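Local coordinates for inulin fructotransferase (Bacillus sp. snu-7, PDB 2INU) that breaks down inulin by releasing its terminal difructose unit as the cyclic difructose anhydride III, at the interface of chains A and B. Coordinates in Å, arbitrary orientation; residue numbers count along the deposited sequence, not the author numbering. Chains: chain A/B, Inulin fructotransferase.

Three patches of one interface between two copies of the same chain lie at the corners of a nearly equilateral triangle. The C-alpha centres of contact 1 and contact 2 are about 23 Å apart, and contact 3 lies about 21 Å from each. They share no residues. Contact 3 uses chain A strands 14-16, 58-61 and 80-83, met by loops of chain B; contact 1 joins loops; contact 2 pairs strands 196-198 and 219-221 of chain A with 201-203 and 224-226 of chain B. Neighbouring subunits thus run alongside each other over several coils. In each patch the copies present different residues, as expected without an exact two-fold; the three-copy assembly suggests a trimer of beta-helices.

Contact 1: the interface of chains A and B. Residues chain A 129, 132-133; chain B 102-105.
The proline ring of A:Pro133 rests on one face of the B:Trp103 indole, and water 2 sits in plane at the indole's edge, in a loop-to-loop contact of the subunit interface. CD of the proline lies over the five-membered ring in a CH-pi contact, but its exact placement is doubtful because the junction to A:Asp132 is distorted in the model. The guanidinium of A:Arg129 takes CB of B:Gln104 on one face and the amide nitrogen of B:Asn105 at its edge. There ND2 of B:Asn105 lies between NH1 and NH2 of A:Arg129, 2.9 Å from each, donor against donor. The amide is doubtful as modelled; turned over, it could face both nitrogens with its oxygen. In the same plane NH2 of A:Arg129 gives a hydrogen bond of 2.7 Å to O of A:Pro133, fixing the guanidinium to its own loop. Between the two flat groups, the carbonyl of A:Asp132 is gripped twice by one residue. The backbone N of B:Gln104 donates to O of A:Asp132 at 3.1 Å (162° at H). CG of B:Gln104 lies beside that backbone N (chi1 -57°), which lets the amide end, NE2 of B:Gln104, meet O of A:Asp132 as well, at 3.2 Å and from well above the carbonyl plane. Water 1 joins N of A:Asp132 to O of B:Gly102. Water 2 bridges OD2 of the A:Asp132 carboxylate to the indole NE1 of B:Trp103, 2.9 Å from the water oxygen.

Contact 2: the interface of chains A and B. Residues chain A 194-196, 219; chain B 200-201, 222, 224.
A:Arg196 and B:His224 run antiparallel, side by side: the arginine's CG stands opposite its backbone N (chi1 -169°) and a bend at chi3 carries the guanidinium along the imidazole edge, while the histidine's CG lies opposite its carbonyl carbon (chi1 -85°), sending the ring toward chain A. CZ of A:Arg196 lies in the ring plane, 3.7 Å from CD2 of B:His224, with the two planes turned 32° apart. A:Ile219 packs on one face of the imidazole, its CD1 3.7 Å from the ring centroid of B:His224; CB of A:Ala194 lies more loosely beyond the other, toward the rim. That same methyl, CB of A:Ala194, meets CE of B:Met201, present as selenomethionine, at 3.6 Å. At the edge, NE2 of B:His224 donates a weak hydrogen bond of 3.4 Å to O of A:Leu195. An alanine in place of B:His224 would probably open a gap between A:Ala194 and A:Ile219 and strip the A:Leu195 carbonyl of this weak partner. The patch lies where two parallel beta-helices run side by side: CA of A:Arg196 and CA of A:Ile219, on strands 196-198 and 219-221, are 4.9 Å apart, marking successive coils, and strands 201-203 and 224-226 of chain B stack likewise.

Contact 3: the interface of chains A and B. Residues chain A 12, 14, 58-59, 61, 81; chain B 64, 85.
B:Phe85 and B:Pro64 press against strands of a right-handed parallel beta-helix in chain A. The small methyl of A:Ala59 meets both: its CB lies over one face of the phenyl ring, toward the rim, 3.7 Å from CD2 of B:Phe85, and CB of A:Ala59 is also 3.9 Å from CG of B:Pro64. With CG lying opposite its own carbonyl carbon (chi1 -63°), the B:Phe85 ring projects from its loop onto chain A, and its far part approaches A:Ile61, whose CD1 is 4.2 Å from CE2 of B:Phe85. The two side chains meet nearly at right angles. CB of B:Pro64 packs on the backbone of A:Ala58, 3.7 Å from CA of A:Ala58. At the root of the phenylalanine, the hydroxyl OG1 of A:Thr81 donates a hydrogen bond of 2.7 Å to the backbone O of B:Phe85. The bond meets the carbonyl fairly straight on, with a C=O...OG1 angle of 155°, and tethers the main chain from which the ring projects. CD of B:Pro64 passes 3.6 Å from OG1 of A:Thr14. This hydroxyl in turn donates to O of A:Pro12, tying the start of the modelled chain to strand 14-16. Further out, strands 14-16, 58-61 and 80-83 lie side by side and set the spacing of A:Thr14, A:Ala59 and A:Thr81; CA of A:Thr14 is 4.8 Å from CA of A:Ala59.

Contact 1: the interface of chains A and B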
ATOM      1  N   ARG A 129       8.435 -14.888 -24.487  1.00 12.17           N
ATOM      2  CA  ARG A 129       7.885 -16.012 -25.206  1.00 14.79           C
ATOM      3  C   ARG A 129       7.245 -15.563 -26.488  1.00 15.14           C
ATOM      4  O   ARG A 129       6.644 -14.479 -26.569  1.00 16.57           O
ATOM      5  CB  ARG A 129       6.855 -16.765 -24.378  1.00 15.13           C
ATOM      6  CG  ARG A 129       6.448 -18.078 -25.024  1.00 13.68           C
ATOM      7  CD  ARG A 129       5.473 -18.860 -24.178  1.00 14.01           C
ATOM      8  NE  ARG A 129       4.162 -18.221 -24.121  1.00 12.75           N
ATOM      9  CZ  ARG A 129       3.152 -18.663 -23.379  1.00 13.29           C
ATOM     10  NH1 ARG A 129       3.305 -19.748 -22.630  1.00 11.77           N
ATOM     11  NH2 ARG A 129       1.990 -18.026 -23.386  1.00 12.91           N
ATOM     12  N   ASP A 132       1.261 -17.038 -29.375  1.00 20.32           N
ATOM     13  CA  ASP A 132       0.181 -16.490 -28.625  1.00 20.95           C
ATOM     14  C   ASP A 132      -0.124 -17.411 -27.468  1.00 21.48           C
ATOM     15  O   ASP A 132       0.156 -18.598 -27.536  1.00 20.85           O
ATOM     16  CB  ASP A 132      -0.998 -16.246 -29.552  1.00 23.32           C
ATOM     17  CG  ASP A 132      -0.723 -15.097 -30.480  1.00 24.89           C
ATOM     18  OD1 ASP A 132      -0.008 -14.181 -30.032  1.00 26.94           O
ATOM     19  OD2 ASP A 132      -1.214 -15.088 -31.619  1.00 27.84           O
ATOM     20  N   PRO A 133      -0.589 -16.837 -26.379  1.00 21.04           N
ATOM     21  CA  PRO A 133      -1.103 -16.159 -25.188  1.00 20.51           C
ATOM     22  C   PRO A 133       0.053 -15.353 -24.668  1.00 17.44           C
ATOM     23  O   PRO A 133       1.202 -15.807 -24.707  1.00 16.38           O
ATOM     24  CB  PRO A 133      -1.407 -17.311 -24.279  1.00 22.02           C
ATOM     25  CG  PRO A 133      -2.140 -18.180 -25.223  1.00 22.08           C
ATOM     26  CD  PRO A 133      -1.467 -18.017 -26.563  1.00 22.87           C
TER
ATOM     27  N   GLY B 102      -3.446 -22.631 -31.774  1.00 18.35           N
ATOM     28  CA  GLY B 102      -2.033 -22.497 -31.481  1.00 17.44           C
ATOM     29  C   GLY B 102      -1.731 -21.769 -30.186  1.00 17.30           C
ATOM     30  O   GLY B 102      -0.581 -21.424 -29.924  1.00 16.78           O
ATOM     31  N   TRP B 103      -2.758 -21.514 -29.381  1.00 15.63           N
ATOM     32  CA  TRP B 103      -2.573 -20.834 -28.099  1.00 15.02           C
ATOM     33  C   TRP B 103      -1.871 -21.787 -27.116  1.00 14.23           C
ATOM     34  O   TRP B 103      -2.257 -22.945 -26.965  1.00 15.02           O
ATOM     35  CB  TRP B 103      -3.933 -20.372 -27.542  1.00 15.06           C
ATOM     36  CG  TRP B 103      -4.366 -18.971 -27.973  1.00 15.95           C
ATOM     37  CD1 TRP B 103      -4.241 -18.412 -29.215  1.00 15.99           C
ATOM     38  CD2 TRP B 103      -5.011 -17.979 -27.153  1.00 15.94           C
ATOM     39  NE1 TRP B 103      -4.768 -17.137 -29.219  1.00 16.65           N
ATOM     40  CE2 TRP B 103      -5.246 -16.847 -27.968  1.00 17.19           C
ATOM     41  CE3 TRP B 103      -5.414 -17.940 -25.809  1.00 16.71           C
ATOM     42  CZ2 TRP B 103      -5.866 -15.687 -27.484  1.00 16.27           C
ATOM     43  CZ3 TRP B 103      -6.032 -16.787 -25.327  1.00 16.43           C
ATOM     44  CH2 TRP B 103      -6.251 -15.676 -26.166  1.00 17.45           C
ATOM     45  N   GLN B 104      -0.827 -21.287 -26.460  1.00 13.67           N
ATOM     46  CA  GLN B 104      -0.032 -22.073 -25.516  1.00 13.43           C
ATOM     47  C   GLN B 104      -0.649 -22.214 -24.124  1.00 13.59           C
ATOM     48  O   GLN B 104      -0.190 -23.010 -23.303  1.00 12.58           O
ATOM     49  CB  GLN B 104       1.384 -21.478 -25.434  1.00 14.85           C
ATOM     50  CG  GLN B 104       2.065 -21.431 -26.810  1.00 16.05           C
ATOM     51  CD  GLN B 104       3.338 -20.612 -26.843  1.00 16.20           C
ATOM     52  OE1 GLN B 104       4.386 -21.048 -26.362  1.00 17.01           O
ATOM     53  NE2 GLN B 104       3.252 -19.411 -27.414  1.00 15.91           N
ATOM     54  N   ASN B 105      -1.701 -21.443 -23.877  1.00 12.97           N
ATOM     55  CA  ASN B 105      -2.416 -21.473 -22.606  1.00 12.94           C
ATOM     56  C   ASN B 105      -3.891 -21.199 -22.888  1.00 12.27           C
ATOM     57  O   ASN B 105      -4.217 -20.298 -23.671  1.00 13.25           O
ATOM     58  CB  ASN B 105      -1.875 -20.392 -21.659  1.00 13.05           C
ATOM     59  CG  ASN B 105      -0.449 -20.656 -21.220  1.00 13.89           C
ATOM     60  OD1 ASN B 105      -0.202 -21.445 -20.307  1.00 14.39           O
ATOM     61  ND2 ASN B 105       0.499 -19.999 -21.877  1.00 14.06           N
TER
HETATM   62  O   HOH W   1       1.100 -19.408 -30.647  1.00 25.17           O
HETATM   63  O   HOH W   2      -4.337 -15.210 -31.294  1.00 38.12           O

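Contact 2: the interface of chains A and B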
ATOM      1  N   ALA A 194      -1.531  -4.455 -16.237  1.00 11.06           N
ATOM      2  CA  ALA A 194      -2.018  -4.869 -14.920  1.00 10.51           C
ATOM      3  C   ALA A 194      -0.857  -5.350 -14.064  1.00 10.99           C
ATOM      4  O   ALA A 194      -1.020  -6.222 -13.203  1.00  9.91           O
ATOM      5  CB  ALA A 194      -3.057  -5.972 -15.059  1.00 12.38           C
ATOM      6  N   LEU A 195       0.314  -4.776 -14.320  1.00  9.19           N
ATOM      7  CA  LEU A 195       1.519  -5.123 -13.589  1.00  9.98           C
ATOM      8  C   LEU A 195       1.504  -4.528 -12.203  1.00  9.95           C
ATOM      9  O   LEU A 195       0.892  -3.487 -11.950  1.00  9.97           O
ATOM     10  CB  LEU A 195       2.770  -4.607 -14.305  1.00  7.72           C
ATOM     11  CG  LEU A 195       4.056  -4.650 -13.461  1.00  8.67           C
ATOM     12  CD1 LEU A 195       4.473  -6.091 -13.228  1.00  6.98           C
ATOM     13  CD2 LEU A 195       5.159  -3.883 -14.162  1.00  7.09           C
ATOM     14  N   ARG A 196       2.186  -5.206 -11.296  1.00 10.50           N
ATOM     15  CA  ARG A 196       2.276  -4.704  -9.955  1.00 10.59           C
ATOM     16  C   ARG A 196       3.659  -4.890  -9.396  1.00  9.74           C
ATOM     17  O   ARG A 196       4.206  -5.998  -9.361  1.00 10.66           O
ATOM     18  CB  ARG A 196       1.277  -5.376  -9.051  1.00 13.67           C
ATOM     19  CG  ARG A 196       1.167  -4.677  -7.723  1.00 19.90           C
ATOM     20  CD  ARG A 196       0.338  -5.508  -6.828  1.00 25.08           C
ATOM     21  NE  ARG A 196      -0.925  -5.812  -7.482  1.00 28.88           N
ATOM     22  CZ  ARG A 196      -1.532  -6.987  -7.390  1.00 31.30           C
ATOM     23  NH1 ARG A 196      -0.986  -7.969  -6.675  1.00 31.80           N
ATOM     24  NH2 ARG A 196      -2.692  -7.181  -7.999  1.00 32.93           N
ATOM     25  N   ILE A 219       0.543  -0.689 -11.270  1.00  8.69           N
ATOM     26  CA  ILE A 219       0.634  -0.122  -9.933  1.00  9.27           C
ATOM     27  C   ILE A 219       2.033  -0.286  -9.385  1.00  8.23           C
ATOM     28  O   ILE A 219       2.574  -1.392  -9.362  1.00  8.23           O
ATOM     29  CB  ILE A 219      -0.333  -0.807  -8.938  1.00  9.62           C
ATOM     30  CG1 ILE A 219      -1.779  -0.715  -9.435  1.00 10.65           C
ATOM     31  CG2 ILE A 219      -0.198  -0.153  -7.571  1.00  9.89           C
ATOM     32  CD1 ILE A 219      -2.762  -1.440  -8.550  1.00 14.37           C
TER
ATOM     33  N   ASN B 200      -4.579  -7.760  -4.456  1.00  9.50           N
ATOM     34  CA  ASN B 200      -5.307  -8.803  -5.178  1.00  9.81           C
ATOM     35  C   ASN B 200      -5.630  -8.425  -6.615  1.00 10.84           C
ATOM     36  O   ASN B 200      -5.632  -7.248  -6.977  1.00 10.56           O
ATOM     37  CB  ASN B 200      -6.633  -9.162  -4.483  1.00  9.43           C
ATOM     38  CG  ASN B 200      -6.464  -9.483  -3.017  1.00 11.08           C
ATOM     39  OD1 ASN B 200      -6.186 -10.748  -2.713  1.00  8.08           O
ATOM     40  ND2 ASN B 200      -6.587  -8.603  -2.162  1.00 10.78           N
HETATM   41  N   MSE B 201      -5.910  -9.449  -7.420  1.00 10.83           N
HETATM   42  CA  MSE B 201      -6.290  -9.289  -8.821  1.00 12.15           C
HETATM   43  C   MSE B 201      -7.670  -9.899  -8.979  1.00 11.59           C
HETATM   44  O   MSE B 201      -7.810 -11.130  -9.058  1.00 11.45           O
HETATM   45  CB  MSE B 201      -5.296  -9.996  -9.742  1.00 15.54           C
HETATM   46  CG  MSE B 201      -5.733 -10.098 -11.184  1.00 23.43           C
HETATM   47 SE   MSE B 201      -5.955  -8.407 -12.041  1.00 37.85          SE
HETATM   48  CE  MSE B 201      -4.095  -7.954 -12.281  1.00 31.56           C
ATOM     49  N   GLY B 222      -4.161  -1.321  -2.838  1.00 11.10           N
ATOM     50  CA  GLY B 222      -3.277  -2.055  -3.732  1.00 11.55           C
ATOM     51  C   GLY B 222      -3.916  -3.120  -4.614  1.00 10.85           C
ATOM     52  O   GLY B 222      -3.216  -4.005  -5.119  1.00 11.94           O
ATOM     53  N   HIS B 224      -6.360  -4.603  -7.952  1.00 11.08           N
ATOM     54  CA  HIS B 224      -6.637  -4.454  -9.397  1.00  9.82           C
ATOM     55  C   HIS B 224      -8.050  -5.018  -9.606  1.00 10.30           C
ATOM     56  O   HIS B 224      -8.231  -6.234  -9.477  1.00  9.93           O
ATOM     57  CB  HIS B 224      -5.677  -5.330 -10.224  1.00 10.82           C
ATOM     58  CG  HIS B 224      -4.356  -4.706 -10.531  1.00 11.77           C
ATOM     59  ND1 HIS B 224      -4.188  -3.689 -11.447  1.00 13.48           N
ATOM     60  CD2 HIS B 224      -3.089  -5.018 -10.109  1.00 13.44           C
ATOM     61  CE1 HIS B 224      -2.905  -3.407 -11.583  1.00 12.14           C
ATOM     62  NE2 HIS B 224      -2.225  -4.202 -10.782  1.00 15.39           N
TER

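Contact 3: the interface of chains A and B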
ATOM      1  N   PRO A  12       4.008 -31.160  -5.166  1.00 21.53           N
ATOM      2  CA  PRO A  12       3.777 -31.081  -6.621  1.00 21.36           C
ATOM      3  C   PRO A  12       4.016 -29.710  -7.253  1.00 19.23           C
ATOM      4  O   PRO A  12       3.535 -28.689  -6.764  1.00 19.48           O
ATOM      5  CB  PRO A  12       2.357 -31.566  -6.831  1.00 21.69           C
ATOM      6  CG  PRO A  12       2.296 -32.673  -5.780  1.00 23.89           C
ATOM      7  CD  PRO A  12       3.115 -32.175  -4.572  1.00 23.90           C
ATOM      8  N   THR A  14       6.479 -28.027  -7.142  1.00 12.64           N
ATOM      9  CA  THR A  14       7.254 -27.179  -6.238  1.00 12.40           C
ATOM     10  C   THR A  14       8.688 -27.710  -6.237  1.00 12.50           C
ATOM     11  O   THR A  14       8.904 -28.920  -6.070  1.00 12.48           O
ATOM     12  CB  THR A  14       6.718 -27.247  -4.789  1.00 13.57           C
ATOM     13  OG1 THR A  14       5.304 -27.017  -4.782  1.00 14.23           O
ATOM     14  CG2 THR A  14       7.395 -26.194  -3.917  1.00 15.48           C
ATOM     15  N   ALA A  58       4.509 -23.579 -11.905  1.00 10.10           N
ATOM     16  CA  ALA A  58       5.173 -24.160 -10.764  1.00 10.16           C
ATOM     17  C   ALA A  58       5.817 -23.099  -9.911  1.00  9.21           C
ATOM     18  O   ALA A  58       5.842 -21.919 -10.265  1.00 11.89           O
ATOM     19  CB  ALA A  58       6.214 -25.160 -11.232  1.00 11.51           C
ATOM     20  N   ALA A  59       6.336 -23.536  -8.774  1.00  8.73           N
ATOM     21  CA  ALA A  59       6.998 -22.641  -7.851  1.00  9.14           C
ATOM     22  C   ALA A  59       8.412 -23.140  -7.617  1.00  8.65           C
ATOM     23  O   ALA A  59       8.638 -24.326  -7.372  1.00 10.31           O
ATOM     24  CB  ALA A  59       6.237 -22.586  -6.535  1.00  9.99           C
ATOM     25  N   ILE A  61      11.515 -22.454  -5.212  1.00  9.92           N
ATOM     26  CA  ILE A  61      11.894 -21.868  -3.928  1.00 10.12           C
ATOM     27  C   ILE A  61      13.406 -21.710  -3.800  1.00 10.87           C
ATOM     28  O   ILE A  61      14.154 -22.658  -4.089  1.00 10.15           O
ATOM     29  CB  ILE A  61      11.419 -22.766  -2.766  1.00 10.80           C
ATOM     30  CG1 ILE A  61       9.924 -23.048  -2.902  1.00 11.39           C
ATOM     31  CG2 ILE A  61      11.753 -22.122  -1.436  1.00  8.83           C
ATOM     32  CD1 ILE A  61       9.055 -21.815  -2.954  1.00 13.65           C
ATOM     33  N   THR A  81       6.430 -18.990 -10.417  1.00 10.32           N
ATOM     34  CA  THR A  81       6.717 -18.259  -9.198  1.00  9.37           C
ATOM     35  C   THR A  81       8.108 -18.604  -8.697  1.00  9.62           C
ATOM     36  O   THR A  81       8.406 -19.774  -8.451  1.00  8.68           O
ATOM     37  CB  THR A  81       5.725 -18.611  -8.060  1.00 10.96           C
ATOM     38  OG1 THR A  81       4.438 -18.038  -8.327  1.00 11.07           O
ATOM     39  CG2 THR A  81       6.256 -18.078  -6.717  1.00 11.42           C
TER
ATOM     40  N   PRO B  64       1.142 -25.657  -6.687  1.00 11.42           N
ATOM     41  CA  PRO B  64       0.848 -25.208  -8.049  1.00 11.59           C
ATOM     42  C   PRO B  64       0.080 -26.311  -8.767  1.00 10.69           C
ATOM     43  O   PRO B  64       0.527 -27.447  -8.802  1.00 12.76           O
ATOM     44  CB  PRO B  64       2.243 -24.997  -8.646  1.00 11.84           C
ATOM     45  CG  PRO B  64       2.987 -24.450  -7.482  1.00 11.20           C
ATOM     46  CD  PRO B  64       2.515 -25.287  -6.297  1.00 11.81           C
ATOM     47  N   PHE B  85       0.656 -20.504  -4.120  1.00  9.97           N
ATOM     48  CA  PHE B  85       1.905 -19.889  -4.560  1.00 11.71           C
ATOM     49  C   PHE B  85       1.710 -18.858  -5.670  1.00 12.47           C
ATOM     50  O   PHE B  85       2.694 -18.377  -6.242  1.00 14.91           O
ATOM     51  CB  PHE B  85       2.905 -20.948  -5.059  1.00 12.03           C
ATOM     52  CG  PHE B  85       3.340 -21.918  -4.018  1.00 11.95           C
ATOM     53  CD1 PHE B  85       2.539 -23.008  -3.683  1.00 11.38           C
ATOM     54  CD2 PHE B  85       4.562 -21.757  -3.373  1.00 12.70           C
ATOM     55  CE1 PHE B  85       2.954 -23.928  -2.720  1.00 12.97           C
ATOM     56  CE2 PHE B  85       4.982 -22.674  -2.407  1.00 13.85           C
ATOM     57  CZ  PHE B  85       4.181 -23.750  -2.087  1.00 12.96           C
TER